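Local coordinates for berberine bridge enzyme-like protein (Arabidopsis thaliana, PDB 5D79) that carries FAD as an oxidoreductase of the berberine bridge enzyme-like family and takes part in the plant's adaptation to salt stress, at residues A[247-259]-A[330-343]. Numbering follows the deposited sequence.
Sequences VDVPSTITVFKVQ and GCEEMSWIESVLWF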
loop_
_atom_site.group_PDB
_atom_site.type_symbol
_atom_site.label_atom_id
_atom_site.label_comp_id
_atom_site.label_asym_id
_atom_site.label_seq_id
_atom_site.Cartn_x
_atom_site.Cartn_y
_atom_site.Cartn_z
ATOM N N VAL A 247 11.403 10.575 -11.449
ATOM C CA VAL A 247 10.813 10.643 -12.779
ATOM C C VAL A 247 10.458 12.077 -13.112
ATOM O O VAL A 247 10.296 12.909 -12.225
ATOM C CB VAL A 247 9.563 9.743 -12.904
ATOM C CG1 VAL A 247 9.949 8.275 -12.700
ATOM C CG2 VAL A 247 8.492 10.167 -11.923
ATOM N N ASP A 248 10.343 12.370 -14.399
ATOM C CA ASP A 248 10.189 13.749 -14.830
ATOM C C ASP A 248 8.731 14.143 -14.878
ATOM O O ASP A 248 7.872 13.364 -15.270
ATOM C CB ASP A 248 10.836 13.971 -16.200
ATOM C CG ASP A 248 12.300 13.567 -16.230
ATOM O OD1 ASP A 248 13.121 14.246 -15.594
ATOM O OD2 ASP A 248 12.635 12.570 -16.905
ATOM N N VAL A 249 8.469 15.365 -14.454
ATOM C CA VAL A 249 7.153 15.947 -14.559
ATOM C C VAL A 249 7.332 17.373 -14.997
ATOM O O VAL A 249 8.347 18.003 -14.699
ATOM C CB VAL A 249 6.351 15.913 -13.209
ATOM C CG1 VAL A 249 5.852 14.513 -12.894
ATOM C CG2 VAL A 249 7.165 16.466 -12.056
ATOM N N PRO A 250 6.353 17.899 -15.721
ATOM C CA PRO A 250 6.359 19.335 -15.997
ATOM C C PRO A 250 6.104 20.166 -14.735
ATOM O O PRO A 250 5.406 19.736 -13.827
ATOM C CB PRO A 250 5.225 19.499 -17.014
ATOM C CG PRO A 250 5.090 18.150 -17.629
ATOM C CD PRO A 250 5.346 17.190 -16.511
ATOM N N SER A 251 6.675 21.360 -14.696
ATOM C CA SER A 251 6.457 22.278 -13.601
ATOM C C SER A 251 4.969 22.637 -13.490
ATOM O O SER A 251 4.496 23.062 -12.437
ATOM C CB SER A 251 7.318 23.529 -13.795
ATOM O OG SER A 251 8.659 23.174 -14.110
ATOM N N THR A 252 4.226 22.450 -14.579
ATOM C CA THR A 252 2.781 22.660 -14.565
ATOM C C THR A 252 2.017 21.406 -14.969
ATOM O O THR A 252 2.165 20.911 -16.089
ATOM C CB THR A 252 2.362 23.800 -15.512
ATOM O OG1 THR A 252 2.697 25.060 -14.920
ATOM C CG2 THR A 252 0.856 23.748 -15.785
ATOM N N ILE A 253 1.190 20.908 -14.060
ATOM C CA ILE A 253 0.263 19.837 -14.392
ATOM C C ILE A 253 -1.177 20.281 -14.121
ATOM O O ILE A 253 -1.422 21.409 -13.679
ATOM C CB ILE A 253 0.604 18.555 -13.621
ATOM C CG1 ILE A 253 0.747 18.822 -12.117
ATOM C CG2 ILE A 253 1.918 18.002 -14.143
ATOM C CD1 ILE A 253 -0.547 18.904 -11.313
ATOM N N THR A 254 -2.127 19.398 -14.401
ATOM C CA THR A 254 -3.530 19.760 -14.271
ATOM C C THR A 254 -4.310 18.696 -13.518
ATOM O O THR A 254 -4.328 17.532 -13.933
ATOM C CB THR A 254 -4.190 19.972 -15.655
ATOM O OG1 THR A 254 -3.452 20.937 -16.411
ATOM C CG2 THR A 254 -5.612 20.462 -15.499
ATOM N N VAL A 255 -4.958 19.102 -12.423
ATOM C CA VAL A 255 -5.947 18.252 -11.757
ATOM C C VAL A 255 -7.380 18.689 -12.111
ATOM O O VAL A 255 -7.605 19.809 -12.569
ATOM C CB VAL A 255 -5.779 18.245 -10.219
ATOM C CG1 VAL A 255 -4.391 17.742 -9.834
ATOM C CG2 VAL A 255 -6.074 19.635 -9.617
ATOM N N PHE A 256 -8.340 17.788 -11.902
ATOM C CA PHE A 256 -9.755 18.073 -12.162
ATOM C C PHE A 256 -10.694 17.239 -11.288
ATOM O O PHE A 256 -10.362 16.137 -10.850
ATOM C CB PHE A 256 -10.094 17.847 -13.642
ATOM C CG PHE A 256 -9.957 16.408 -14.105
ATOM C CD1 PHE A 256 -8.746 15.932 -14.591
ATOM C CD2 PHE A 256 -11.052 15.543 -14.084
ATOM C CE1 PHE A 256 -8.631 14.632 -15.025
ATOM C CE2 PHE A 256 -10.937 14.240 -14.520
ATOM C CZ PHE A 256 -9.728 13.782 -14.988
ATOM N N LYS A 257 -11.876 17.776 -11.038
ATOM C CA LYS A 257 -12.861 17.077 -10.242
ATOM C C LYS A 257 -14.213 17.320 -10.870
ATOM O O LYS A 257 -14.541 18.448 -11.244
ATOM C CB LYS A 257 -12.825 17.552 -8.787
ATOM C CG LYS A 257 -13.799 16.845 -7.854
ATOM C CD LYS A 257 -13.562 17.238 -6.396
ATOM C CE LYS A 257 -12.160 16.816 -5.932
ATOM N NZ LYS A 257 -11.799 17.240 -4.536
ATOM N N VAL A 258 -14.981 16.251 -11.027
ATOM C CA VAL A 258 -16.360 16.363 -11.462
ATOM C C VAL A 258 -17.226 15.518 -10.539
ATOM O O VAL A 258 -16.910 14.368 -10.262
ATOM C CB VAL A 258 -16.543 15.923 -12.921
ATOM C CG1 VAL A 258 -18.020 15.750 -13.249
ATOM C CG2 VAL A 258 -15.888 16.925 -13.861
ATOM N N GLN A 259 -18.306 16.108 -10.049
ATOM C CA GLN A 259 -19.204 15.431 -9.133
ATOM C C GLN A 259 -20.532 15.113 -9.822
ATOM O O GLN A 259 -21.086 15.940 -10.540
ATOM C CB GLN A 259 -19.435 16.293 -7.886
ATOM C CG GLN A 259 -20.163 15.584 -6.774
ATOM C CD GLN A 259 -21.164 16.477 -6.079
ATOM O OE1 GLN A 259 -21.652 17.448 -6.657
ATOM N NE2 GLN A 259 -21.477 16.155 -4.830
ATOM N N GLY A 330 -13.800 23.043 -13.796
ATOM C CA GLY A 330 -13.577 21.828 -13.040
ATOM C C GLY A 330 -12.101 21.525 -12.918
ATOM O O GLY A 330 -11.715 20.591 -12.226
ATOM N N CYS A 331 -11.280 22.339 -13.579
ATOM C CA CYS A 331 -9.845 22.102 -13.662
ATOM C C CYS A 331 -8.992 23.082 -12.872
ATOM O O CYS A 331 -9.364 24.225 -12.674
ATOM C CB CYS A 331 -9.404 22.151 -15.107
ATOM S SG CYS A 331 -10.250 21.003 -16.158
ATOM N N GLU A 332 -7.821 22.629 -12.457
ATOM C CA GLU A 332 -6.885 23.492 -11.769
ATOM C C GLU A 332 -5.442 23.144 -12.131
ATOM O O GLU A 332 -4.992 22.020 -11.886
ATOM C CB GLU A 332 -7.070 23.397 -10.251
ATOM C CG GLU A 332 -6.239 24.431 -9.516
ATOM C CD GLU A 332 -6.635 24.602 -8.072
ATOM O OE1 GLU A 332 -7.551 23.899 -7.598
ATOM O OE2 GLU A 332 -6.019 25.452 -7.408
ATOM N N GLU A 333 -4.727 24.109 -12.710
ATOM C CA GLU A 333 -3.308 23.949 -12.987
ATOM C C GLU A 333 -2.503 24.215 -11.725
ATOM O O GLU A 333 -2.731 25.195 -11.032
ATOM C CB GLU A 333 -2.858 24.883 -14.126
ATOM C CG GLU A 333 -3.218 24.375 -15.534
ATOM C CD GLU A 333 -2.567 25.176 -16.662
ATOM O OE1 GLU A 333 -2.204 26.346 -16.425
ATOM O OE2 GLU A 333 -2.421 24.634 -17.785
ATOM N N MET A 334 -1.568 23.324 -11.421
ATOM C CA MET A 334 -0.707 23.467 -10.246
ATOM C C MET A 334 0.547 22.628 -10.466
ATOM O O MET A 334 0.686 22.000 -11.513
ATOM C CB MET A 334 -1.432 23.028 -8.967
ATOM C CG MET A 334 -1.861 21.558 -8.971
ATOM S SD MET A 334 -2.818 21.090 -7.522
ATOM C CE MET A 334 -4.216 22.175 -7.673
ATOM N N SER A 335 1.455 22.616 -9.491
ATOM C CA SER A 335 2.646 21.766 -9.586
ATOM C C SER A 335 2.296 20.327 -9.187
ATOM O O SER A 335 1.245 20.081 -8.609
ATOM C CB SER A 335 3.771 22.317 -8.711
ATOM O OG SER A 335 3.452 22.169 -7.341
ATOM N N TRP A 336 3.160 19.371 -9.503
ATOM C CA TRP A 336 2.862 18.000 -9.125
ATOM C C TRP A 336 2.830 17.869 -7.606
ATOM O O TRP A 336 1.952 17.216 -7.054
ATOM C CB TRP A 336 3.870 17.014 -9.728
ATOM C CG TRP A 336 3.817 15.697 -9.049
ATOM C CD1 TRP A 336 2.940 14.672 -9.292
ATOM C CD2 TRP A 336 4.657 15.265 -7.972
ATOM N NE1 TRP A 336 3.188 13.628 -8.431
ATOM C CE2 TRP A 336 4.232 13.966 -7.607
ATOM C CE3 TRP A 336 5.726 15.855 -7.272
ATOM C CZ2 TRP A 336 4.844 13.243 -6.583
ATOM C CZ3 TRP A 336 6.328 15.135 -6.255
ATOM C CH2 TRP A 336 5.887 13.842 -5.917
ATOM N N ILE A 337 3.769 18.507 -6.923
ATOM C CA ILE A 337 3.802 18.392 -5.483
ATOM C C ILE A 337 2.529 19.007 -4.886
ATOM O O ILE A 337 2.029 18.542 -3.864
ATOM C CB ILE A 337 5.081 19.051 -4.873
ATOM C CG1 ILE A 337 5.163 18.772 -3.366
ATOM C CG2 ILE A 337 5.145 20.559 -5.156
ATOM C CD1 ILE A 337 5.192 17.285 -3.032
ATOM N N GLU A 338 1.984 20.036 -5.524
ATOM C CA GLU A 338 0.742 20.614 -5.032
ATOM C C GLU A 338 -0.424 19.650 -5.280
ATOM O O GLU A 338 -1.389 19.614 -4.509
ATOM C CB GLU A 338 0.490 21.980 -5.675
ATOM C CG GLU A 338 1.348 23.088 -5.068
ATOM C CD GLU A 338 1.150 24.442 -5.732
ATOM O OE1 GLU A 338 0.932 24.494 -6.962
ATOM O OE2 GLU A 338 1.216 25.462 -5.019
ATOM N N SER A 339 -0.318 18.848 -6.338
ATOM C CA SER A 339 -1.351 17.865 -6.666
ATOM C C SER A 339 -1.360 16.721 -5.642
ATOM O O SER A 339 -2.386 16.075 -5.433
ATOM C CB SER A 339 -1.152 17.313 -8.076
ATOM O OG SER A 339 -0.154 16.313 -8.097
ATOM N N VAL A 340 -0.213 16.484 -5.011
ATOM C CA VAL A 340 -0.114 15.536 -3.903
ATOM C C VAL A 340 -0.984 15.988 -2.714
ATOM O O VAL A 340 -1.739 15.203 -2.146
ATOM C CB VAL A 340 1.368 15.360 -3.442
ATOM C CG1 VAL A 340 1.450 14.554 -2.161
ATOM C CG2 VAL A 340 2.213 14.716 -4.541
ATOM N N LEU A 341 -0.875 17.253 -2.334
ATOM C CA LEU A 341 -1.724 17.785 -1.276
ATOM C C LEU A 341 -3.178 17.702 -1.707
ATOM O O LEU A 341 -4.072 17.449 -0.908
ATOM C CB LEU A 341 -1.365 19.239 -0.941
ATOM C CG LEU A 341 -0.237 19.541 0.044
ATOM C CD1 LEU A 341 1.084 19.129 -0.536
ATOM C CD2 LEU A 341 -0.214 21.013 0.354
ATOM N N TRP A 342 -3.401 17.931 -2.990
ATOM C CA TRP A 342 -4.741 17.946 -3.531
ATOM C C TRP A 342 -5.381 16.587 -3.321
ATOM O O TRP A 342 -6.439 16.471 -2.714
ATOM C CB TRP A 342 -4.695 18.312 -5.011
ATOM C CG TRP A 342 -5.999 18.724 -5.618
ATOM C CD1 TRP A 342 -6.568 19.979 -5.600
ATOM C CD2 TRP A 342 -6.883 17.895 -6.367
ATOM N NE1 TRP A 342 -7.757 19.963 -6.287
ATOM C CE2 TRP A 342 -7.971 18.698 -6.769
ATOM C CE3 TRP A 342 -6.864 16.547 -6.736
ATOM C CZ2 TRP A 342 -9.031 18.193 -7.521
ATOM C CZ3 TRP A 342 -7.919 16.045 -7.482
ATOM C CH2 TRP A 342 -8.985 16.867 -7.869
ATOM N N PHE A 343 -4.714 15.549 -3.802
ATOM C CA PHE A 343 -5.267 14.208 -3.703
ATOM C C PHE A 343 -5.302 13.741 -2.255
ATOM O O PHE A 343 -6.121 12.902 -1.903
ATOM C CB PHE A 343 -4.475 13.230 -4.569
ATOM C CG PHE A 343 -4.944 13.174 -5.989
ATOM C CD1 PHE A 343 -6.076 12.460 -6.323
ATOM C CD2 PHE A 343 -4.253 13.841 -6.988
ATOM C CE1 PHE A 343 -6.509 12.406 -7.621
ATOM C CE2 PHE A 343 -4.679 13.793 -8.285
ATOM C CZ PHE A 343 -5.812 13.074 -8.604
HETATM O O HOH W 1 5.681 19.830 -11.170
#
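Ile253 and Val255 pair in antiparallel register with Met334 and Glu332, joining 331-334, an outermost strand, to the seven-stranded antiparallel sheet; helix 336-343 then turns back across the face that carries Ile253 and Val255. Two pairs of backbone hydrogen bonds lock the strands, among them Ile253 N to Met334 O at 2.8 Å, and Lys257 N to Gly330 O adds a fifth.

Apolar packing joins sheet to helix. Val255 puts CG2 over one face of the Trp342 indole, 3.7 Å from the centroid of the five-membered ring, a CH-pi contact, while its CG1 meets Ser339 CB. Ile253 CD1 reaches both the helix, 3.7 Å from Ser339 CB, and the neighbouring strand, 3.8 Å from Met334 CG. An alanine in place of Trp342 would probably leave Val255 CG2 without its aromatic platform and the end of Lys257 without the ring it lies against.

Polar contacts fix the helix start: Ser335 and Glu338 form a capping box, and one water bridges Pro250 O and Trp336 N. On the opposite sheet face, Thr254 OG1 hydrogen-bonds Gly308 O. In Lys257 the bend at chi3 (-62°) lays CE 3.7 Å from Trp342 CH2, and NZ beyond it reaches 4.7 Å from the centroid of the six-membered ring of Trp342, an off-centre cation-pi contact.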